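Local coordinates for aminopeptidase (Aneurinibacillus sp. AM-1, PDB 5IB9), which probably removes amino-terminal residues from peptides as a zinc-dependent M28-family aminopeptidase that also carries a protease-associated domain, at residues I223-H228 against F298-V303; S227-V232 against F266-A271; R322-G327 against P357-I362. All coordinates share one frame; numbering follows the deposited sequence.

Contact 1. Residues I223-H228 against F298-V303; sequences IIIGSH and FQLDMV. With ZN (zinc ion), chain C; BES (2-(3-amino-2-hydroxy-4-phenyl-butyrylamino)-4-methyl-pentanoic acid), chain H.
D301 OD2 sits at the edge of the H228 ring, in its plane, and is gripped twice: by the zinc ion at 2.3 Å and by a hydrogen bond with S346 OG. D301 OD1 binds the same zinc at 2.1 Å, making the carboxylate a bidentate ligand, while H228 NE2 approaches the metal to 2.0 Å. Imidazole and carboxylate planes stand 76° apart. D301 CG is anti to the backbone N (chi1 -163°), which sends the carboxylate carbon toward the metal. D240 OD1 and the inhibitor fill the remaining positions, with BES O2 at 2.1 Å from the zinc and BES N2 at a longer 2.6 Å.

Behind this site the two strands run parallel. L300 N donates to G226 O at 2.7 Å, G226 N to F298 O, and F298 N to I224 O. The Q299 chain bends at chi2 (71°), turning CD back toward the other strand, and OE1 lies 3.3 Å from G226 C, where a side chain on G226 would collide with it; its NE2 is hydrogen-bonded to S346 OG. On the I225 and F298 side, I223 CG2 packs on F298 CD2, and I225 CG2 meets L300 CD1 at 3.8 Å, both apolar.

The S346 hydroxyl, shared by Q299 and D301, probably acts as a second-shell group that helps hold the carboxylate in place, and the parallel strand pair places one zinc ligand at the end of strand 222-228 and the other just past the end of strand 294-300.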
loop_
_atom_site.group_PDB
_atom_site.type_symbol
_atom_site.label_atom_id
_atom_site.label_comp_id
_atom_site.label_asym_id
_atom_site.label_seq_id
_atom_site.Cartn_x
_atom_site.Cartn_y
_atom_site.Cartn_z
ATOM N N ILE A 223 -16.805 16.358 2.963
ATOM C CA ILE A 223 -17.384 15.667 1.796
ATOM C C ILE A 223 -16.257 15.598 0.746
ATOM O O ILE A 223 -15.557 16.540 0.509
ATOM C CB ILE A 223 -18.562 16.443 1.205
ATOM C CG1 ILE A 223 -19.661 16.270 2.193
ATOM C CG2 ILE A 223 -18.956 15.707 -0.060
ATOM C CD1 ILE A 223 -20.947 17.098 1.861
ATOM N N ILE A 224 -16.126 14.396 0.136
ATOM C CA ILE A 224 -15.193 14.116 -1.033
ATOM C C ILE A 224 -16.002 14.029 -2.290
ATOM O O ILE A 224 -17.098 13.394 -2.312
ATOM C CB ILE A 224 -14.427 12.848 -0.781
ATOM C CG1 ILE A 224 -13.578 12.976 0.521
ATOM C CG2 ILE A 224 -13.529 12.573 -1.916
ATOM C CD1 ILE A 224 -12.867 11.665 0.923
ATOM N N ILE A 225 -15.540 14.798 -3.299
ATOM C CA ILE A 225 -16.138 14.662 -4.703
ATOM C C ILE A 225 -14.989 14.175 -5.517
ATOM O O ILE A 225 -13.960 14.887 -5.624
ATOM C CB ILE A 225 -16.650 16.025 -5.165
ATOM C CG1 ILE A 225 -17.700 16.670 -4.194
ATOM C CG2 ILE A 225 -17.270 15.911 -6.561
ATOM C CD1 ILE A 225 -17.032 17.562 -3.091
ATOM N N GLY A 226 -15.179 13.030 -6.135
ATOM C CA GLY A 226 -14.062 12.374 -6.875
ATOM C C GLY A 226 -14.443 12.027 -8.342
ATOM O O GLY A 226 -15.617 11.928 -8.710
ATOM N N SER A 227 -13.381 11.751 -9.082
ATOM C CA SER A 227 -13.430 11.232 -10.477
ATOM C C SER A 227 -12.074 10.665 -10.704
ATOM O O SER A 227 -11.172 10.790 -9.869
ATOM C CB SER A 227 -13.783 12.353 -11.503
ATOM O OG SER A 227 -12.864 13.454 -11.265
ATOM N N HIS A 228 -11.865 10.001 -11.841
ATOM C CA HIS A 228 -10.513 9.505 -12.205
ATOM C C HIS A 228 -10.038 10.097 -13.524
ATOM O O HIS A 228 -10.853 10.338 -14.438
ATOM C CB HIS A 228 -10.439 7.925 -12.249
ATOM C CG HIS A 228 -11.258 7.256 -13.348
ATOM N ND1 HIS A 228 -10.678 6.895 -14.574
ATOM C CD2 HIS A 228 -12.489 6.743 -13.307
ATOM C CE1 HIS A 228 -11.638 6.243 -15.277
ATOM N NE2 HIS A 228 -12.731 6.167 -14.543
ATOM N N PHE A 298 -18.876 11.375 -3.071
ATOM C CA PHE A 298 -19.579 11.395 -4.398
ATOM C C PHE A 298 -18.588 11.066 -5.464
ATOM O O PHE A 298 -17.660 11.805 -5.680
ATOM C CB PHE A 298 -20.180 12.754 -4.673
ATOM C CG PHE A 298 -21.259 13.186 -3.709
ATOM C CD1 PHE A 298 -22.595 13.316 -4.213
ATOM C CD2 PHE A 298 -21.013 13.505 -2.369
ATOM C CE1 PHE A 298 -23.599 13.733 -3.368
ATOM C CE2 PHE A 298 -22.061 13.925 -1.518
ATOM C CZ PHE A 298 -23.337 14.047 -2.011
ATOM N N GLN A 299 -18.733 9.941 -6.149
ATOM C CA GLN A 299 -17.884 9.554 -7.279
ATOM C C GLN A 299 -18.533 9.805 -8.644
ATOM O O GLN A 299 -19.704 9.436 -8.824
ATOM C CB GLN A 299 -17.511 8.076 -7.158
ATOM C CG GLN A 299 -16.752 7.557 -8.403
ATOM C CD GLN A 299 -15.302 8.106 -8.529
ATOM O OE1 GLN A 299 -14.830 8.832 -7.706
ATOM N NE2 GLN A 299 -14.564 7.669 -9.533
ATOM N N LEU A 300 -17.867 10.578 -9.494
ATOM C CA LEU A 300 -18.468 10.936 -10.840
ATOM C C LEU A 300 -17.657 10.174 -11.881
ATOM O O LEU A 300 -16.462 10.399 -12.069
ATOM C CB LEU A 300 -18.225 12.457 -11.020
ATOM C CG LEU A 300 -18.902 13.390 -9.981
ATOM C CD1 LEU A 300 -18.251 14.702 -10.075
ATOM C CD2 LEU A 300 -20.327 13.618 -10.613
ATOM N N ASP A 301 -18.339 9.213 -12.514
ATOM C CA ASP A 301 -17.633 8.383 -13.581
ATOM C C ASP A 301 -18.681 8.110 -14.659
ATOM O O ASP A 301 -19.682 7.437 -14.370
ATOM C CB ASP A 301 -17.201 7.118 -12.915
ATOM C CG ASP A 301 -16.101 6.319 -13.706
ATOM O OD1 ASP A 301 -15.845 6.692 -14.859
ATOM O OD2 ASP A 301 -15.386 5.437 -13.183
ATOM N N MET A 302 -18.372 8.578 -15.855
ATOM C CA MET A 302 -19.230 8.500 -17.030
ATOM C C MET A 302 -20.529 9.254 -16.875
ATOM O O MET A 302 -21.549 8.667 -16.679
ATOM C CB MET A 302 -19.419 7.037 -17.407
ATOM C CG MET A 302 -18.157 6.503 -17.834
ATOM S SD MET A 302 -18.063 4.704 -18.155
ATOM C CE MET A 302 -19.352 4.492 -19.360
ATOM N N VAL A 303 -20.428 10.570 -16.981
ATOM C CA VAL A 303 -21.542 11.431 -16.656
ATOM C C VAL A 303 -21.846 12.477 -17.751
ATOM O O VAL A 303 -22.481 13.497 -17.503
ATOM C CB VAL A 303 -21.319 12.218 -15.327
ATOM C CG1 VAL A 303 -21.371 11.200 -14.142
ATOM C CG2 VAL A 303 -19.919 12.985 -15.300
HETATM ZN ZN ZN C . -14.384 5.231 -15.253
HETATM N N2 BES H . -16.380 3.616 -15.326
HETATM C C1 BES H . -15.899 2.239 -15.214
HETATM C C6 BES H . -16.867 1.468 -14.319
HETATM C C7 BES H . -18.261 1.158 -14.854
HETATM C C8 BES H . -18.506 0.799 -16.203
HETATM C C12 BES H . -19.336 1.199 -13.940
HETATM C C9 BES H . -19.820 0.488 -16.613
HETATM C C11 BES H . -20.662 0.892 -14.356
HETATM C C10 BES H . -20.891 0.545 -15.697
HETATM C C2 BES H . -14.477 2.226 -14.642
HETATM O O2 BES H . -13.855 3.244 -15.424
HETATM C C3 BES H . -13.920 0.887 -14.987
HETATM O O3 BES H . -13.748 0.628 -16.174
HETATM N N1 BES H . -13.737 0.052 -14.023
HETATM C C4 BES H . -13.270 -1.303 -14.330
HETATM C C13 BES H . -13.175 -1.958 -12.963
HETATM C C14 BES H . -12.147 -1.317 -12.024
HETATM C C15 BES H . -12.149 -2.219 -10.796
HETATM C C16 BES H . -10.752 -1.133 -12.622
HETATM C C5 BES H . -14.293 -2.142 -15.087
HETATM O O1 BES H . -13.899 -3.184 -15.687
HETATM O O4 BES H . -15.501 -1.845 -15.121
#

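Contact 2. Residues S227-V232 against F266-A271; sequences SHHDSV and FITFGA. With ZN (zinc ion), chain C.
H229 holds CG between its own backbone N and carbonyl carbon (chi1 52°), and chi2 of 56° turns the imidazole face onto the backbone of F269. F269 O lies 3.4 Å above the ring plane, over its centre, and the same oxygen accepts H229 N at 2.9 Å. The T268 side chain crosses that of H229 at about a right angle. D230 repeats the first torsion (chi1 63°), which sets its CG 3.5 Å from A271 N. Its OD1 and OD2 accept the backbone N-H groups of E272 and E273, and OD1 also takes a weak bond from H228 ND1 at 3.0 Å. D230 thus links a zinc-binding histidine to the turn bearing two further zinc-site glutamates, consistent with the HxD motif of M28 peptidases.

Farther back the strands pair in parallel: F269 N donates to S227 O at 2.7 Å, in the carbonyl plane, and S227 N to I267 O. T268 CG2 touches S227 OG at 3.5 Å, a hydroxyl hydrogen-bonded to T248 OG1.

Strands 222-228 and 263-269 form a beta-alpha-beta unit with helix 238-256, which meets S227; helix 35-50 packs on H229 and T268, and helix 277-283 on I267 and F269.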
loop_
_atom_site.group_PDB
_atom_site.type_symbol
_atom_site.label_atom_id
_atom_site.label_comp_id
_atom_site.label_asym_id
_atom_site.label_seq_id
_atom_site.Cartn_x
_atom_site.Cartn_y
_atom_site.Cartn_z
ATOM N N SER A 227 -13.381 11.751 -9.082
ATOM C CA SER A 227 -13.430 11.232 -10.477
ATOM C C SER A 227 -12.074 10.665 -10.704
ATOM O O SER A 227 -11.172 10.790 -9.869
ATOM C CB SER A 227 -13.783 12.353 -11.503
ATOM O OG SER A 227 -12.864 13.454 -11.265
ATOM N N HIS A 228 -11.865 10.001 -11.841
ATOM C CA HIS A 228 -10.513 9.505 -12.205
ATOM C C HIS A 228 -10.038 10.097 -13.524
ATOM O O HIS A 228 -10.853 10.338 -14.438
ATOM C CB HIS A 228 -10.439 7.925 -12.249
ATOM C CG HIS A 228 -11.258 7.256 -13.348
ATOM N ND1 HIS A 228 -10.678 6.895 -14.574
ATOM C CD2 HIS A 228 -12.489 6.743 -13.307
ATOM C CE1 HIS A 228 -11.638 6.243 -15.277
ATOM N NE2 HIS A 228 -12.731 6.167 -14.543
ATOM N N HIS A 229 -8.741 10.361 -13.562
ATOM C CA HIS A 229 -8.171 11.048 -14.744
ATOM C C HIS A 229 -7.426 10.202 -15.746
ATOM O O HIS A 229 -7.018 10.752 -16.730
ATOM C CB HIS A 229 -7.305 12.273 -14.300
ATOM C CG HIS A 229 -6.262 11.952 -13.264
ATOM N ND1 HIS A 229 -5.249 11.023 -13.311
ATOM C CD2 HIS A 229 -6.190 12.539 -12.041
ATOM C CE1 HIS A 229 -4.570 11.047 -12.138
ATOM N NE2 HIS A 229 -5.132 12.002 -11.393
ATOM N N ASP A 230 -7.379 8.905 -15.482
ATOM C CA ASP A 230 -6.781 7.979 -16.484
ATOM C C ASP A 230 -7.888 7.334 -17.325
ATOM O O ASP A 230 -9.080 7.328 -16.955
ATOM C CB ASP A 230 -6.011 6.871 -15.784
ATOM C CG ASP A 230 -6.845 5.956 -14.912
ATOM O OD1 ASP A 230 -7.720 6.418 -14.102
ATOM O OD2 ASP A 230 -6.656 4.725 -15.029
ATOM N N SER A 231 -7.398 6.844 -18.492
ATOM C CA SER A 231 -8.340 6.070 -19.349
ATOM C C SER A 231 -7.649 4.806 -19.799
ATOM O O SER A 231 -6.488 4.611 -19.532
ATOM C CB SER A 231 -8.813 6.901 -20.563
ATOM O OG SER A 231 -7.719 7.097 -21.455
ATOM N N VAL A 232 -8.440 3.878 -20.351
ATOM C CA VAL A 232 -7.771 2.619 -20.846
ATOM C C VAL A 232 -6.993 2.849 -22.150
ATOM O O VAL A 232 -7.210 3.841 -22.862
ATOM C CB VAL A 232 -8.830 1.514 -21.065
ATOM C CG1 VAL A 232 -9.511 1.182 -19.696
ATOM C CG2 VAL A 232 -9.847 1.827 -22.172
ATOM N N PHE A 266 -11.977 17.984 -3.428
ATOM C CA PHE A 266 -12.221 17.634 -4.855
ATOM C C PHE A 266 -11.009 16.905 -5.328
ATOM O O PHE A 266 -9.870 17.402 -5.223
ATOM C CB PHE A 266 -12.430 18.937 -5.664
ATOM C CG PHE A 266 -13.632 19.758 -5.255
ATOM C CD1 PHE A 266 -14.848 19.495 -5.842
ATOM C CD2 PHE A 266 -13.490 20.690 -4.254
ATOM C CE1 PHE A 266 -15.989 20.170 -5.481
ATOM C CE2 PHE A 266 -14.627 21.501 -3.921
ATOM C CZ PHE A 266 -15.859 21.211 -4.515
ATOM N N ILE A 267 -11.223 15.646 -5.799
ATOM C CA ILE A 267 -10.075 14.805 -6.040
ATOM C C ILE A 267 -10.200 14.142 -7.428
ATOM O O ILE A 267 -11.292 13.630 -7.786
ATOM C CB ILE A 267 -9.930 13.662 -4.950
ATOM C CG1 ILE A 267 -9.970 14.279 -3.575
ATOM C CG2 ILE A 267 -8.644 12.866 -5.253
ATOM C CD1 ILE A 267 -9.831 13.189 -2.495
ATOM N N THR A 268 -9.068 14.160 -8.163
ATOM C CA THR A 268 -9.049 13.274 -9.329
ATOM C C THR A 268 -8.045 12.193 -9.079
ATOM O O THR A 268 -6.910 12.421 -8.680
ATOM C CB THR A 268 -8.773 14.074 -10.675
ATOM O OG1 THR A 268 -7.455 14.647 -10.681
ATOM C CG2 THR A 268 -9.845 15.118 -10.769
ATOM N N PHE A 269 -8.491 10.936 -9.275
ATOM C CA PHE A 269 -7.646 9.781 -8.917
ATOM C C PHE A 269 -6.905 9.226 -10.104
ATOM O O PHE A 269 -7.471 9.179 -11.198
ATOM C CB PHE A 269 -8.516 8.696 -8.353
ATOM C CG PHE A 269 -9.314 9.033 -7.138
ATOM C CD1 PHE A 269 -8.667 9.218 -5.885
ATOM C CD2 PHE A 269 -10.680 9.174 -7.164
ATOM C CE1 PHE A 269 -9.396 9.541 -4.729
ATOM C CE2 PHE A 269 -11.429 9.483 -6.013
ATOM C CZ PHE A 269 -10.774 9.659 -4.823
ATOM N N GLY A 270 -5.677 8.759 -9.865
ATOM C CA GLY A 270 -4.947 8.069 -10.945
ATOM C C GLY A 270 -5.185 6.580 -10.876
ATOM O O GLY A 270 -5.657 6.024 -9.897
ATOM N N ALA A 271 -4.843 5.925 -11.995
ATOM C CA ALA A 271 -4.769 4.430 -12.042
ATOM C C ALA A 271 -6.022 3.809 -11.627
ATOM O O ALA A 271 -6.049 2.751 -11.044
ATOM C CB ALA A 271 -3.493 3.896 -11.280
HETATM ZN ZN ZN C . -14.384 5.231 -15.253
#

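Contact 3. Residues R322-G327 against P357-I362; sequences RVTDLG and PAALFI. With BES (2-(3-amino-2-hydroxy-4-phenyl-butyrylamino)-4-methyl-pentanoic acid), chain H.
The phenyl ring of F361 meets helix 322-327 with its edge. V323 CG1 lies in the ring plane, 3.8 Å from F361 CE2, and G327 CA sits near that plane at 4.2 Å from F361 CE1. F361 CG is anti to the carbonyl carbon (chi1 -65°), and the ring swings round toward the helix. G327 leaves room for it, since a CB at that position would run into CE1. At the other flat group, P357 CG approaches the R322 guanidinium obliquely, 3.7 Å from R322 NH1; the two side chains lie side by side, pointing the same way, and NH1 is hydrogen-bonded to I295 O.

V323 fills the middle of the contact with both its branches. CG1, anti to the backbone N (chi1 173°), touches A359 CB at 3.6 Å as well as the phenyl edge, while CG2 rests 3.5 Å from P357 O. The A359 methyl is also met by T324 CG2, at 3.8 Å, whereas T324 OG1 turns to Y412 OH and N321 N. An alanine at V323 would probably open a gap between the helix, the A359 methyl and the F361 edge, leaving the ring less firmly held on that side.

Helix and strand segments run 45° apart. Strand 358-364 is hydrogen-bonded to strand 294-300, and I362 on it lines the inhibitor pocket, its CD1 3.6 Å from BES C11. Where helix and strand meet, cohesion thus comes from close-fitting apolar surfaces, while the polar ends of R322 and T324 find their bonds elsewhere in the fold.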
loop_
_atom_site.group_PDB
_atom_site.type_symbol
_atom_site.label_atom_id
_atom_site.label_comp_id
_atom_site.label_asym_id
_atom_site.label_seq_id
_atom_site.Cartn_x
_atom_site.Cartn_y
_atom_site.Cartn_z
ATOM N N ARG A 322 -26.181 8.185 3.096
ATOM C CA ARG A 322 -26.370 9.622 3.094
ATOM C C ARG A 322 -26.118 10.248 1.710
ATOM O O ARG A 322 -26.755 11.184 1.345
ATOM C CB ARG A 322 -25.483 10.246 4.153
ATOM C CG ARG A 322 -25.626 11.827 4.245
ATOM C CD ARG A 322 -24.703 12.466 5.234
ATOM N NE ARG A 322 -24.968 12.017 6.586
ATOM C CZ ARG A 322 -24.202 11.203 7.253
ATOM N NH1 ARG A 322 -23.104 10.709 6.743
ATOM N NH2 ARG A 322 -24.570 10.865 8.436
ATOM N N VAL A 323 -25.195 9.664 0.961
ATOM C CA VAL A 323 -24.917 10.280 -0.363
ATOM C C VAL A 323 -26.136 10.023 -1.288
ATOM O O VAL A 323 -26.529 10.915 -2.068
ATOM C CB VAL A 323 -23.644 9.634 -0.968
ATOM C CG1 VAL A 323 -23.395 10.113 -2.436
ATOM C CG2 VAL A 323 -22.440 10.058 -0.171
ATOM N N THR A 324 -26.681 8.810 -1.302
ATOM C CA THR A 324 -27.848 8.587 -2.168
ATOM C C THR A 324 -29.047 9.378 -1.641
ATOM O O THR A 324 -29.889 9.840 -2.479
ATOM C CB THR A 324 -28.251 7.129 -2.408
ATOM O OG1 THR A 324 -28.673 6.553 -1.137
ATOM C CG2 THR A 324 -27.070 6.366 -2.971
ATOM N N ASP A 325 -29.162 9.605 -0.327
ATOM C CA ASP A 325 -30.264 10.465 0.160
ATOM C C ASP A 325 -30.145 11.889 -0.355
ATOM O O ASP A 325 -31.151 12.542 -0.730
ATOM C CB ASP A 325 -30.298 10.466 1.703
ATOM C CG ASP A 325 -30.758 9.190 2.294
ATOM O OD1 ASP A 325 -31.382 8.358 1.656
ATOM O OD2 ASP A 325 -30.502 9.036 3.529
ATOM N N LEU A 326 -28.903 12.436 -0.365
ATOM C CA LEU A 326 -28.697 13.834 -0.794
ATOM C C LEU A 326 -28.901 13.908 -2.340
ATOM O O LEU A 326 -29.487 14.876 -2.790
ATOM C CB LEU A 326 -27.279 14.317 -0.465
ATOM C CG LEU A 326 -27.097 14.650 1.030
ATOM C CD1 LEU A 326 -25.525 14.693 1.343
ATOM C CD2 LEU A 326 -27.906 15.923 1.515
ATOM N N GLY A 327 -28.426 12.868 -3.086
ATOM C CA GLY A 327 -28.572 12.857 -4.548
ATOM C C GLY A 327 -30.060 12.754 -4.875
ATOM O O GLY A 327 -30.518 13.536 -5.773
ATOM N N PRO A 357 -19.980 6.644 3.817
ATOM C CA PRO A 357 -21.104 6.580 2.829
ATOM C C PRO A 357 -20.638 7.008 1.416
ATOM O O PRO A 357 -20.021 8.071 1.331
ATOM C CB PRO A 357 -22.175 7.563 3.410
ATOM C CG PRO A 357 -21.818 7.752 4.918
ATOM C CD PRO A 357 -20.241 7.621 4.894
ATOM N N ALA A 358 -20.876 6.286 0.347
ATOM C CA ALA A 358 -20.238 6.622 -0.917
ATOM C C ALA A 358 -21.197 6.173 -1.983
ATOM O O ALA A 358 -21.921 5.129 -1.790
ATOM C CB ALA A 358 -18.862 5.861 -1.074
ATOM N N ALA A 359 -21.247 6.856 -3.126
ATOM C CA ALA A 359 -22.035 6.382 -4.245
ATOM C C ALA A 359 -21.398 6.881 -5.518
ATOM O O ALA A 359 -20.843 8.042 -5.539
ATOM C CB ALA A 359 -23.484 6.995 -4.142
ATOM N N LEU A 360 -21.600 6.124 -6.573
ATOM C CA LEU A 360 -21.199 6.450 -7.963
ATOM C C LEU A 360 -22.391 7.013 -8.660
ATOM O O LEU A 360 -23.522 6.432 -8.653
ATOM C CB LEU A 360 -20.731 5.151 -8.599
ATOM C CG LEU A 360 -20.659 5.233 -10.120
ATOM C CD1 LEU A 360 -19.613 6.278 -10.672
ATOM C CD2 LEU A 360 -20.296 3.788 -10.719
ATOM N N PHE A 361 -22.161 8.134 -9.300
ATOM C CA PHE A 361 -23.146 8.802 -10.252
ATOM C C PHE A 361 -22.700 8.559 -11.679
ATOM O O PHE A 361 -21.543 8.872 -11.996
ATOM C CB PHE A 361 -23.238 10.336 -9.975
ATOM C CG PHE A 361 -23.820 10.643 -8.613
ATOM C CD1 PHE A 361 -25.126 11.090 -8.529
ATOM C CD2 PHE A 361 -23.104 10.437 -7.433
ATOM C CE1 PHE A 361 -25.753 11.359 -7.284
ATOM C CE2 PHE A 361 -23.739 10.709 -6.161
ATOM C CZ PHE A 361 -25.039 11.130 -6.097
ATOM N N ILE A 362 -23.576 7.929 -12.483
ATOM C CA ILE A 362 -23.203 7.437 -13.853
ATOM C C ILE A 362 -24.491 7.343 -14.629
ATOM O O ILE A 362 -25.583 7.187 -14.027
ATOM C CB ILE A 362 -22.580 6.060 -13.725
ATOM C CG1 ILE A 362 -22.150 5.537 -15.118
ATOM C CG2 ILE A 362 -23.439 5.057 -12.938
ATOM C CD1 ILE A 362 -21.088 4.364 -14.989
HETATM N N2 BES H . -16.380 3.616 -15.326
HETATM C C1 BES H . -15.899 2.239 -15.214
HETATM C C6 BES H . -16.867 1.468 -14.319
HETATM C C7 BES H . -18.261 1.158 -14.854
HETATM C C8 BES H . -18.506 0.799 -16.203
HETATM C C12 BES H . -19.336 1.199 -13.940
HETATM C C9 BES H . -19.820 0.488 -16.613
HETATM C C11 BES H . -20.662 0.892 -14.356
HETATM C C10 BES H . -20.891 0.545 -15.697
HETATM C C2 BES H . -14.477 2.226 -14.642
HETATM O O2 BES H . -13.855 3.244 -15.424
HETATM C C3 BES H . -13.920 0.887 -14.987
HETATM O O3 BES H . -13.748 0.628 -16.174
HETATM N N1 BES H . -13.737 0.052 -14.023
HETATM C C4 BES H . -13.270 -1.303 -14.330
HETATM C C13 BES H . -13.175 -1.958 -12.963
HETATM C C14 BES H . -12.147 -1.317 -12.024
HETATM C C15 BES H . -12.149 -2.219 -10.796
HETATM C C16 BES H . -10.752 -1.133 -12.622
HETATM C C5 BES H . -14.293 -2.142 -15.087
HETATM O O1 BES H . -13.899 -3.184 -15.687
HETATM O O4 BES H . -15.501 -1.845 -15.121
#

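Overall arrangement
Contacts 1 and 2 share strand 222-228, which lies between strands 263-269 and 294-300; the touching residues of both are all buried, and both end at the zinc site. Contact 3 lies one strand farther on, where strand 358-364 pairs with 294-300 through Q299 O and F361 N, and its outer end includes the partly exposed R322 and P357. The chemistry changes accordingly: contact 1 supplies metal ligands directly, contact 2 adds a polar second shell around one of them, and contact 3 joins helix to strand by apolar fit. The inhibitor is touched from contact 3 through I362 and from contact 1, including the H228 shared with contact 2; contacts 2 and 3 do not touch.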